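Local atomic coordinates of YrrB protein (Bacillus subtilis, PDB entry 2Q7F), a protein that is a possible mediator of complex formation among RNA sulfuration components, RNA processing components and aminoacyl-tRNA synthetases. Residues Ile61-Leu66 / Leu73-Ala78; Asn99-Val102 / Lys108-Lys111; Asp112-Ala117 / Gly125-Met130; Lys218-Gln223 / Met227-Ala232. All coordinates share one frame; numbering follows the deposited sequence.

Contact 1. Residues Ile61-Leu66 / Leu73-Ala78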
# COMPACT_ATOMS: atom_id res chain seq x y z
N ILE A 61 8.51 -15.45 15.36
CA ILE A 61 7.84 -14.75 14.26
C ILE A 61 6.49 -15.40 13.95
O ILE A 61 5.48 -14.72 13.84
CB ILE A 61 8.70 -14.67 12.98
CG1 ILE A 61 10.06 -14.03 13.27
CG2 ILE A 61 7.95 -13.89 11.90
CD1 ILE A 61 11.06 -14.14 12.14
N ASN A 62 6.49 -16.73 13.84
CA ASN A 62 5.27 -17.47 13.58
C ASN A 62 4.20 -17.24 14.63
O ASN A 62 3.02 -17.09 14.30
CB ASN A 62 5.56 -18.96 13.49
CG ASN A 62 6.34 -19.33 12.27
OD1 ASN A 62 6.99 -20.38 12.24
ND2 ASN A 62 6.31 -18.48 11.25
N PHE A 63 4.62 -17.20 15.90
CA PHE A 63 3.67 -16.97 16.99
C PHE A 63 3.12 -15.55 16.93
O PHE A 63 1.93 -15.34 17.19
CB PHE A 63 4.29 -17.27 18.36
CG PHE A 63 3.27 -17.32 19.48
CD1 PHE A 63 2.11 -18.08 19.35
CD2 PHE A 63 3.48 -16.62 20.66
CE1 PHE A 63 1.17 -18.13 20.39
CE2 PHE A 63 2.54 -16.66 21.70
CZ PHE A 63 1.39 -17.41 21.56
N ALA A 64 3.97 -14.60 16.56
CA ALA A 64 3.57 -13.21 16.38
C ALA A 64 2.59 -13.05 15.20
O ALA A 64 1.62 -12.28 15.30
CB ALA A 64 4.78 -12.32 16.20
N ASN A 65 2.85 -13.76 14.11
CA ASN A 65 1.90 -13.84 12.99
C ASN A 65 0.54 -14.38 13.42
O ASN A 65 -0.50 -13.92 12.97
CB ASN A 65 2.46 -14.69 11.84
CG ASN A 65 3.67 -14.05 11.17
OD1 ASN A 65 3.93 -12.86 11.33
ND2 ASN A 65 4.43 -14.86 10.44
N LEU A 66 0.55 -15.37 14.31
CA LEU A 66 -0.68 -15.95 14.80
C LEU A 66 -1.40 -14.90 15.66
O LEU A 66 -2.59 -14.65 15.46
CB LEU A 66 -0.39 -17.24 15.55
CG LEU A 66 -1.43 -18.26 16.04
CD1 LEU A 66 -1.71 -18.09 17.52
CD2 LEU A 66 -2.73 -18.28 15.24
N LEU A 73 -2.54 -7.62 18.94
CA LEU A 73 -1.58 -6.76 18.27
C LEU A 73 -0.36 -6.36 19.10
O LEU A 73 0.77 -6.44 18.60
CB LEU A 73 -2.29 -5.53 17.70
CG LEU A 73 -2.79 -5.59 16.24
CD1 LEU A 73 -3.18 -7.00 15.78
CD2 LEU A 73 -3.95 -4.62 15.98
N GLU A 74 -0.57 -5.94 20.34
CA GLU A 74 0.55 -5.51 21.20
C GLU A 74 1.48 -6.68 21.52
O GLU A 74 2.71 -6.55 21.46
CB GLU A 74 0.06 -4.88 22.51
CG GLU A 74 -0.77 -3.61 22.33
CD GLU A 74 -2.13 -3.90 21.72
OE1 GLU A 74 -2.60 -3.09 20.90
OE2 GLU A 74 -2.73 -4.93 22.06
N ARG A 75 0.88 -7.82 21.85
CA ARG A 75 1.64 -9.00 22.15
C ARG A 75 2.39 -9.49 20.91
O ARG A 75 3.54 -9.91 21.01
CB ARG A 75 0.74 -10.08 22.74
CG ARG A 75 1.48 -11.13 23.55
CD ARG A 75 0.47 -12.09 24.17
NE ARG A 75 1.12 -13.22 24.83
CZ ARG A 75 0.65 -14.46 24.85
NH1 ARG A 75 -0.48 -14.75 24.21
NH2 ARG A 75 1.32 -15.42 25.49
N ALA A 76 1.76 -9.41 19.74
CA ALA A 76 2.45 -9.68 18.47
C ALA A 76 3.76 -8.86 18.37
O ALA A 76 4.83 -9.41 18.01
CB ALA A 76 1.54 -9.40 17.27
N LEU A 77 3.66 -7.57 18.70
CA LEU A 77 4.80 -6.66 18.70
C LEU A 77 5.89 -7.06 19.66
O LEU A 77 7.07 -6.85 19.38
CB LEU A 77 4.37 -5.21 19.00
CG LEU A 77 3.70 -4.46 17.83
CD1 LEU A 77 3.08 -3.15 18.29
CD2 LEU A 77 4.65 -4.26 16.62
N ALA A 78 5.50 -7.62 20.80
CA ALA A 78 6.48 -8.10 21.77
C ALA A 78 7.22 -9.32 21.23
O ALA A 78 8.40 -9.48 21.47
CB ALA A 78 5.83 -8.38 23.08
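A64 and A76 bring two helices almost backbone to backbone, their CA atoms only 4.3 Å apart, and show how a pair of small residues sets the closeness of a helical hairpin. The packing part of the contact sets each alanine methyl against the other's carbonyl. CB of A64 lies 3.4 Å from the carbonyl O of A76, while CB of A76 approaches the O of A64 at 3.5 Å. The two methyls therefore lie beside each other rather than head-on, with 4.5 Å from CB of A64 to CB of A76. The carbonyl of A64 also accepts a hydrogen bond from the S68 hydroxyl one turn further on.

The second kind of interaction sets an aromatic edge against a charged plane. CE2 of F63 stands 4.2 Å from NH2 of R75, with the ring rim placed over one face of the guanidinium and the two planes 86° apart. R75 gets there because CG is anti to the backbone N (chi1 -159°) and the chain runs extended as far as NE, carrying the charge across to the phenylalanine. A salt bridge from NH1 of R75 to E72 gives the guanidinium a further anchor, and F63 itself makes an edge-to-face pair with F79.

Both segments belong to TPR 2, in which helices 57-69 and 73-86 pack side by side; small residues at the close approach are a hallmark of the repeat. Helix 46-50 meets F63 through F46, and helix 91-103 receives L73 and L77 from helix 73-86.

Contact 2. Residues Asn99-Val102 / Lys108-Lys111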
# COMPACT_ATOMS: atom_id res chain seq x y z
N ASN A 99 2.86 -4.31 9.51
CA ASN A 99 1.42 -4.50 9.33
C ASN A 99 0.62 -4.13 10.59
O ASN A 99 -0.47 -3.57 10.50
CB ASN A 99 1.12 -5.91 8.87
CG ASN A 99 1.40 -6.11 7.39
OD1 ASN A 99 2.11 -7.05 6.98
ND2 ASN A 99 0.86 -5.22 6.57
N VAL A 100 1.17 -4.43 11.76
CA VAL A 100 0.52 -4.08 13.02
C VAL A 100 0.42 -2.56 13.12
O VAL A 100 -0.62 -2.01 13.47
CB VAL A 100 1.27 -4.68 14.24
CG1 VAL A 100 0.67 -4.18 15.57
CG2 VAL A 100 1.24 -6.20 14.18
N TYR A 101 1.52 -1.90 12.79
CA TYR A 101 1.59 -0.45 12.80
C TYR A 101 0.61 0.15 11.81
O TYR A 101 0.03 1.21 12.06
CB TYR A 101 3.02 0.01 12.52
CG TYR A 101 3.89 -0.00 13.75
CD1 TYR A 101 3.64 0.87 14.81
CD2 TYR A 101 4.96 -0.88 13.87
CE1 TYR A 101 4.44 0.86 15.96
CE2 TYR A 101 5.76 -0.91 15.02
CZ TYR A 101 5.50 -0.03 16.06
OH TYR A 101 6.28 -0.04 17.20
N VAL A 102 0.40 -0.54 10.69
CA VAL A 102 -0.55 -0.09 9.67
C VAL A 102 -1.96 -0.15 10.24
O VAL A 102 -2.71 0.83 10.16
CB VAL A 102 -0.42 -0.90 8.35
CG1 VAL A 102 -1.66 -0.75 7.50
CG2 VAL A 102 0.79 -0.44 7.57
N LYS A 108 4.26 6.47 10.20
CA LYS A 108 5.67 6.82 10.29
C LYS A 108 6.48 5.61 10.77
O LYS A 108 7.57 5.34 10.27
CB LYS A 108 5.85 8.02 11.21
CG LYS A 108 7.24 8.62 11.22
CD LYS A 108 7.26 9.86 12.09
CE LYS A 108 8.36 10.82 11.68
NZ LYS A 108 8.87 11.56 12.86
N GLU A 109 5.91 4.88 11.71
CA GLU A 109 6.53 3.70 12.29
C GLU A 109 6.38 2.50 11.35
O GLU A 109 7.25 1.62 11.32
CB GLU A 109 5.91 3.40 13.66
CG GLU A 109 5.95 4.57 14.69
CD GLU A 109 5.20 5.83 14.24
OE1 GLU A 109 5.64 6.95 14.58
OE2 GLU A 109 4.16 5.71 13.55
N ALA A 110 5.30 2.49 10.57
CA ALA A 110 5.11 1.49 9.51
C ALA A 110 6.11 1.69 8.35
O ALA A 110 6.60 0.71 7.78
CB ALA A 110 3.69 1.49 9.01
N LYS A 111 6.41 2.94 8.03
CA LYS A 111 7.44 3.24 7.03
C LYS A 111 8.79 2.73 7.51
O LYS A 111 9.54 2.08 6.78
CB LYS A 111 7.53 4.74 6.75
CG LYS A 111 8.70 5.12 5.86
CD LYS A 111 9.15 6.55 6.04
CE LYS A 111 10.51 6.77 5.39
NZ LYS A 111 10.74 8.22 5.14
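Y101 lays one face of its ring against the CB of E109, a CH-pi contact in which the methylene sits 3.8 Å from the ring centroid and 21° off the ring normal. The touch is offset toward the rim, so that CD1 of Y101 is the nearest ring atom to E109 CB, at 3.6 Å. Next to it the CB of A110 fills the space between two side chains of the facing helix, 3.9 Å from Y101 CB and 3.8 Å from V102 CG2. All three of these contacts are apolar; the carboxylate of E109 takes no part, since a bend at chi2 (61°) turns it off the ring.

In the tyrosine CG lies anti to the carbonyl carbon (chi1 -82°), which turns a face of the ring to the CB of E109, the two side chains crossing at about a right angle. Farther out, M113 on the same helix as A110 and M106 in the preceding loop also touch Y101, while L77 reaches it from helix 73-86. V102 also touches F114 of helix 107-120 and M130 and V134 of helix 125-137.

An aromatic residue on the first helix packed beside a small alanine on the second is characteristic of the tetratricopeptide repeat, and here it joins helices 91-103 and 107-120 of TPR 3 into the antiparallel hairpin that is the unit of the superhelical fold.

Contact 3. Residues Asp112-Ala117 / Gly125-Met130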
# COMPACT_ATOMS: atom_id res chain seq x y z
N ASP A 112 9.09 3.03 8.76
CA ASP A 112 10.33 2.61 9.38
C ASP A 112 10.46 1.08 9.29
O ASP A 112 11.48 0.58 8.81
CB ASP A 112 10.36 3.13 10.82
CG ASP A 112 11.71 3.01 11.46
OD1 ASP A 112 12.08 1.89 11.88
OD2 ASP A 112 12.40 4.04 11.58
N MET A 113 9.42 0.35 9.69
CA MET A 113 9.44 -1.12 9.68
C MET A 113 9.56 -1.70 8.28
O MET A 113 10.33 -2.65 8.05
CB MET A 113 8.21 -1.73 10.38
CG MET A 113 8.19 -1.63 11.93
SD MET A 113 9.61 -2.33 12.83
CE MET A 113 10.57 -0.84 13.14
N PHE A 114 8.78 -1.15 7.34
CA PHE A 114 8.79 -1.64 5.96
C PHE A 114 10.12 -1.40 5.27
O PHE A 114 10.60 -2.25 4.54
CB PHE A 114 7.64 -1.07 5.14
CG PHE A 114 6.31 -1.64 5.50
CD1 PHE A 114 6.16 -3.00 5.79
CD2 PHE A 114 5.19 -0.82 5.54
CE1 PHE A 114 4.91 -3.54 6.14
CE2 PHE A 114 3.94 -1.35 5.88
CZ PHE A 114 3.80 -2.72 6.17
N GLU A 115 10.71 -0.24 5.51
CA GLU A 115 12.00 0.06 4.91
C GLU A 115 13.09 -0.82 5.52
O GLU A 115 14.04 -1.21 4.82
CB GLU A 115 12.31 1.56 5.02
CG GLU A 115 13.04 2.10 3.79
CD GLU A 115 12.70 3.55 3.45
OE1 GLU A 115 11.51 3.85 3.21
OE2 GLU A 115 13.62 4.38 3.42
N LYS A 116 12.96 -1.18 6.80
CA LYS A 116 13.89 -2.12 7.43
C LYS A 116 13.73 -3.52 6.86
O LYS A 116 14.72 -4.25 6.69
CB LYS A 116 13.74 -2.14 8.95
CG LYS A 116 14.27 -0.90 9.67
CD LYS A 116 14.33 -1.15 11.16
CE LYS A 116 14.37 0.12 11.97
NZ LYS A 116 15.55 0.95 11.65
N ALA A 117 12.49 -3.90 6.55
CA ALA A 117 12.23 -5.19 5.93
C ALA A 117 12.95 -5.25 4.59
O ALA A 117 13.78 -6.15 4.34
CB ALA A 117 10.73 -5.41 5.75
N GLY A 125 6.01 -7.89 -4.27
CA GLY A 125 4.94 -6.98 -4.63
C GLY A 125 4.24 -6.38 -3.43
O GLY A 125 3.98 -5.18 -3.39
N ASP A 126 3.94 -7.23 -2.45
CA ASP A 126 3.21 -6.79 -1.27
C ASP A 126 3.98 -5.74 -0.47
O ASP A 126 3.39 -4.74 -0.04
CB ASP A 126 2.89 -8.00 -0.38
CG ASP A 126 1.86 -8.91 -1.00
OD1 ASP A 126 1.60 -9.98 -0.42
OD2 ASP A 126 1.30 -8.56 -2.07
N LEU A 127 5.28 -5.97 -0.29
CA LEU A 127 6.11 -5.06 0.47
C LEU A 127 6.25 -3.72 -0.22
O LEU A 127 6.11 -2.68 0.44
CB LEU A 127 7.50 -5.64 0.74
CG LEU A 127 8.50 -4.65 1.38
CD1 LEU A 127 8.11 -4.22 2.82
CD2 LEU A 127 9.92 -5.19 1.34
N PHE A 128 6.53 -3.73 -1.52
CA PHE A 128 6.65 -2.49 -2.26
C PHE A 128 5.34 -1.71 -2.21
O PHE A 128 5.34 -0.47 -2.17
CB PHE A 128 7.10 -2.73 -3.70
CG PHE A 128 8.52 -3.24 -3.82
CD1 PHE A 128 9.54 -2.66 -3.08
CD2 PHE A 128 8.83 -4.28 -4.70
CE1 PHE A 128 10.86 -3.13 -3.18
CE2 PHE A 128 10.14 -4.75 -4.82
CZ PHE A 128 11.16 -4.17 -4.06
N TYR A 129 4.23 -2.45 -2.18
CA TYR A 129 2.91 -1.86 -2.11
C TYR A 129 2.67 -1.19 -0.76
O TYR A 129 2.31 -0.01 -0.70
CB TYR A 129 1.82 -2.91 -2.37
CG TYR A 129 0.42 -2.37 -2.17
CD1 TYR A 129 -0.17 -1.54 -3.12
CD2 TYR A 129 -0.31 -2.68 -1.01
CE1 TYR A 129 -1.44 -1.03 -2.94
CE2 TYR A 129 -1.59 -2.18 -0.82
CZ TYR A 129 -2.15 -1.35 -1.79
OH TYR A 129 -3.42 -0.84 -1.62
N MET A 130 2.86 -1.94 0.32
CA MET A 130 2.62 -1.42 1.66
C MET A 130 3.50 -0.20 1.92
O MET A 130 3.06 0.80 2.49
CB MET A 130 2.85 -2.50 2.72
CG MET A 130 1.88 -3.68 2.65
SD MET A 130 0.13 -3.22 2.82
CE MET A 130 0.08 -2.75 4.56
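F114 is the large bump of this interface, and its ring enters the groove between L127 and M130, two residues one turn apart on the facing helix. At one wall of the groove, CB of M130 rests over a face of the ring, 3.8 Å from the centroid and 25° off the normal, a CH-pi contact displaced toward the rim. The closest ring atom to it is CE2 of F114, 3.5 Å from M130 CB. The methionine chain then bends at both chi2 and chi3, which curls its CE back to within 4.1 Å of F114 CZ and keeps the thioether tail by the ring instead of reaching past it.

The complementary bump is L127. With CG anti to the backbone N (chi1 172°), its CD1 methyl is delivered into the hollow between F114 and A117, themselves one turn apart. There CD1 of L127 meets F114 CD1 at 3.8 Å and the F114 carbonyl O at 3.6 Å, with the small CB of A117 closing the hollow 4.1 Å from the same methyl. Each helix thus supplies both a bump and the hollow for its partner's bump. The helix axes remain 10.0 Å apart and run roughly antiparallel, at 146°.

The contact passes from TPR 3 to TPR 4, sealing helix 107-120 against helix 125-137. Helix 91-103 adds N99 against M130, L131 packs on F114 one turn beyond L127, and F128 faces helix 141-154.

Contact 4. Residues Lys218-Gln223 / Met227-Ala232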
# COMPACT_ATOMS: atom_id res chain seq x y z
N LYS A 218 -18.22 9.96 -16.62
CA LYS A 218 -18.22 8.51 -16.42
C LYS A 218 -18.06 8.12 -14.95
O LYS A 218 -18.47 7.02 -14.55
CB LYS A 218 -17.17 7.84 -17.30
CG LYS A 218 -17.40 6.35 -17.51
CD LYS A 218 -16.99 5.89 -18.90
CE LYS A 218 -18.15 5.94 -19.87
NZ LYS A 218 -17.92 5.04 -21.04
N ALA A 219 -17.49 9.01 -14.15
CA ALA A 219 -17.36 8.79 -12.70
C ALA A 219 -18.70 8.95 -11.99
O ALA A 219 -19.04 8.15 -11.13
CB ALA A 219 -16.32 9.72 -12.10
N ILE A 220 -19.45 9.99 -12.35
CA ILE A 220 -20.79 10.21 -11.80
C ILE A 220 -21.74 9.14 -12.36
O ILE A 220 -22.58 8.60 -11.63
CB ILE A 220 -21.32 11.62 -12.11
CG1 ILE A 220 -20.24 12.67 -11.80
CG2 ILE A 220 -22.59 11.90 -11.31
CD1 ILE A 220 -20.59 14.08 -12.22
N ASP A 221 -21.58 8.85 -13.65
CA ASP A 221 -22.25 7.75 -14.34
C ASP A 221 -22.20 6.46 -13.51
O ASP A 221 -23.22 5.78 -13.34
CB ASP A 221 -21.57 7.54 -15.70
CG ASP A 221 -22.29 6.55 -16.59
OD1 ASP A 221 -22.34 5.34 -16.25
OD2 ASP A 221 -22.77 6.97 -17.66
N ILE A 222 -21.01 6.12 -13.00
CA ILE A 222 -20.83 4.91 -12.20
C ILE A 222 -21.42 5.08 -10.79
O ILE A 222 -22.25 4.28 -10.37
CB ILE A 222 -19.33 4.46 -12.15
CG1 ILE A 222 -18.88 3.90 -13.51
CG2 ILE A 222 -19.08 3.43 -11.04
CD1 ILE A 222 -19.57 2.60 -13.96
N GLN A 223 -20.98 6.12 -10.09
CA GLN A 223 -21.47 6.41 -8.74
C GLN A 223 -22.17 7.78 -8.69
O GLN A 223 -21.50 8.81 -8.62
CB GLN A 223 -20.31 6.33 -7.73
CG GLN A 223 -20.75 6.39 -6.28
CD GLN A 223 -19.59 6.25 -5.30
OE1 GLN A 223 -18.42 6.33 -5.67
NE2 GLN A 223 -19.92 6.03 -4.03
N MET A 227 -19.49 12.97 -4.73
CA MET A 227 -19.55 14.41 -4.43
C MET A 227 -18.34 15.19 -4.93
O MET A 227 -18.49 16.33 -5.38
CB MET A 227 -19.76 14.66 -2.94
CG MET A 227 -21.20 14.98 -2.56
SD MET A 227 -21.34 15.98 -1.06
CE MET A 227 -20.63 14.89 0.18
N LEU A 228 -17.16 14.59 -4.84
CA LEU A 228 -15.94 15.19 -5.38
C LEU A 228 -16.01 15.33 -6.91
O LEU A 228 -15.66 16.39 -7.45
CB LEU A 228 -14.70 14.42 -4.94
CG LEU A 228 -13.90 14.94 -3.73
CD1 LEU A 228 -14.77 15.59 -2.62
CD2 LEU A 228 -13.03 13.84 -3.15
N ALA A 229 -16.47 14.29 -7.60
CA ALA A 229 -16.67 14.38 -9.05
C ALA A 229 -17.70 15.45 -9.35
O ALA A 229 -17.59 16.17 -10.34
CB ALA A 229 -17.10 13.05 -9.63
N LEU A 230 -18.70 15.56 -8.48
CA LEU A 230 -19.76 16.57 -8.62
C LEU A 230 -19.22 17.99 -8.48
O LEU A 230 -19.42 18.82 -9.37
CB LEU A 230 -20.89 16.32 -7.61
CG LEU A 230 -21.84 15.16 -7.92
CD1 LEU A 230 -22.65 14.78 -6.69
CD2 LEU A 230 -22.75 15.50 -9.10
N HIS A 231 -18.52 18.25 -7.38
CA HIS A 231 -17.92 19.56 -7.14
C HIS A 231 -16.87 19.90 -8.19
O HIS A 231 -16.78 21.05 -8.63
CB HIS A 231 -17.33 19.64 -5.73
CG HIS A 231 -18.34 19.47 -4.64
ND1 HIS A 231 -19.62 19.99 -4.72
CD2 HIS A 231 -18.27 18.85 -3.44
CE1 HIS A 231 -20.29 19.69 -3.62
NE2 HIS A 231 -19.49 19.00 -2.83
N ALA A 232 -16.10 18.90 -8.61
CA ALA A 232 -15.09 19.08 -9.65
C ALA A 232 -15.69 19.52 -10.98
O ALA A 232 -15.09 20.30 -11.72
CB ALA A 232 -14.26 17.81 -9.83
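I220 meets the following helix with two different atoms. CG1 presses on the methyl of A229, with 3.8 Å from I220 CG1 to A229 CB, while the terminal CD1 reaches past the alanine to the branch of L230, 4.1 Å from I220 CD1 to L230 CD2. This division of labour depends on the torsions of the isoleucine: CG1 is anti to the carbonyl carbon (chi1 -47°), and the nearly straight chi2 then extends CD1 outward over the facing backbone, where it also comes near the carbonyl O of A229.

Seen as a worked case of TPR architecture, this is the C-terminal end of the array. Segment 218-223 belongs to TPR 6, and helix 227-233 comes next in the chain, consistent with the extra helix that often covers the last hairpin of such proteins. Helices 218-222 and 227-232 run at 143° to each other, with an axis separation of 9.3 Å, joined by a turn that Q223 begins on leaving the helical conformation.

The alanines face one another more directly. A219, one residue before I220, directs its methyl toward the same A229, and 4.2 Å separates A219 CB from A229 CB. A229 is therefore touched by two successive residues of the opposing helix, and its small size leaves CG1 of I220 close beside it. L230, by contrast, leaves its helix to one side; its chain and that of I220 pass at a slant, touching through L230 CD2 and I220 CD1. Behind this layer, F196 of helix 193-205 packs on A219, and Y197 of that helix touches A232.

From the N terminus the four contacts follow in series: each closes a short turn between consecutive helices, and none encloses or crosses another. Contacts 1 and 2 close hairpins within TPR 2 and TPR 3, whereas contact 3 spans the junction from TPR 3 to TPR 4. The first two meet where L77 packs on V100 and Y101, so that helix 73-86 is joined to helix 91-103. Contacts 2 and 3 share helix 107-120, and V102 against F114 connects them. Contact 4 ties the final helix to TPR 6, standing apart with its nearest atoms about 17 Å from contact 3. Local closures of this kind, repeated along the chain, build an elongated array.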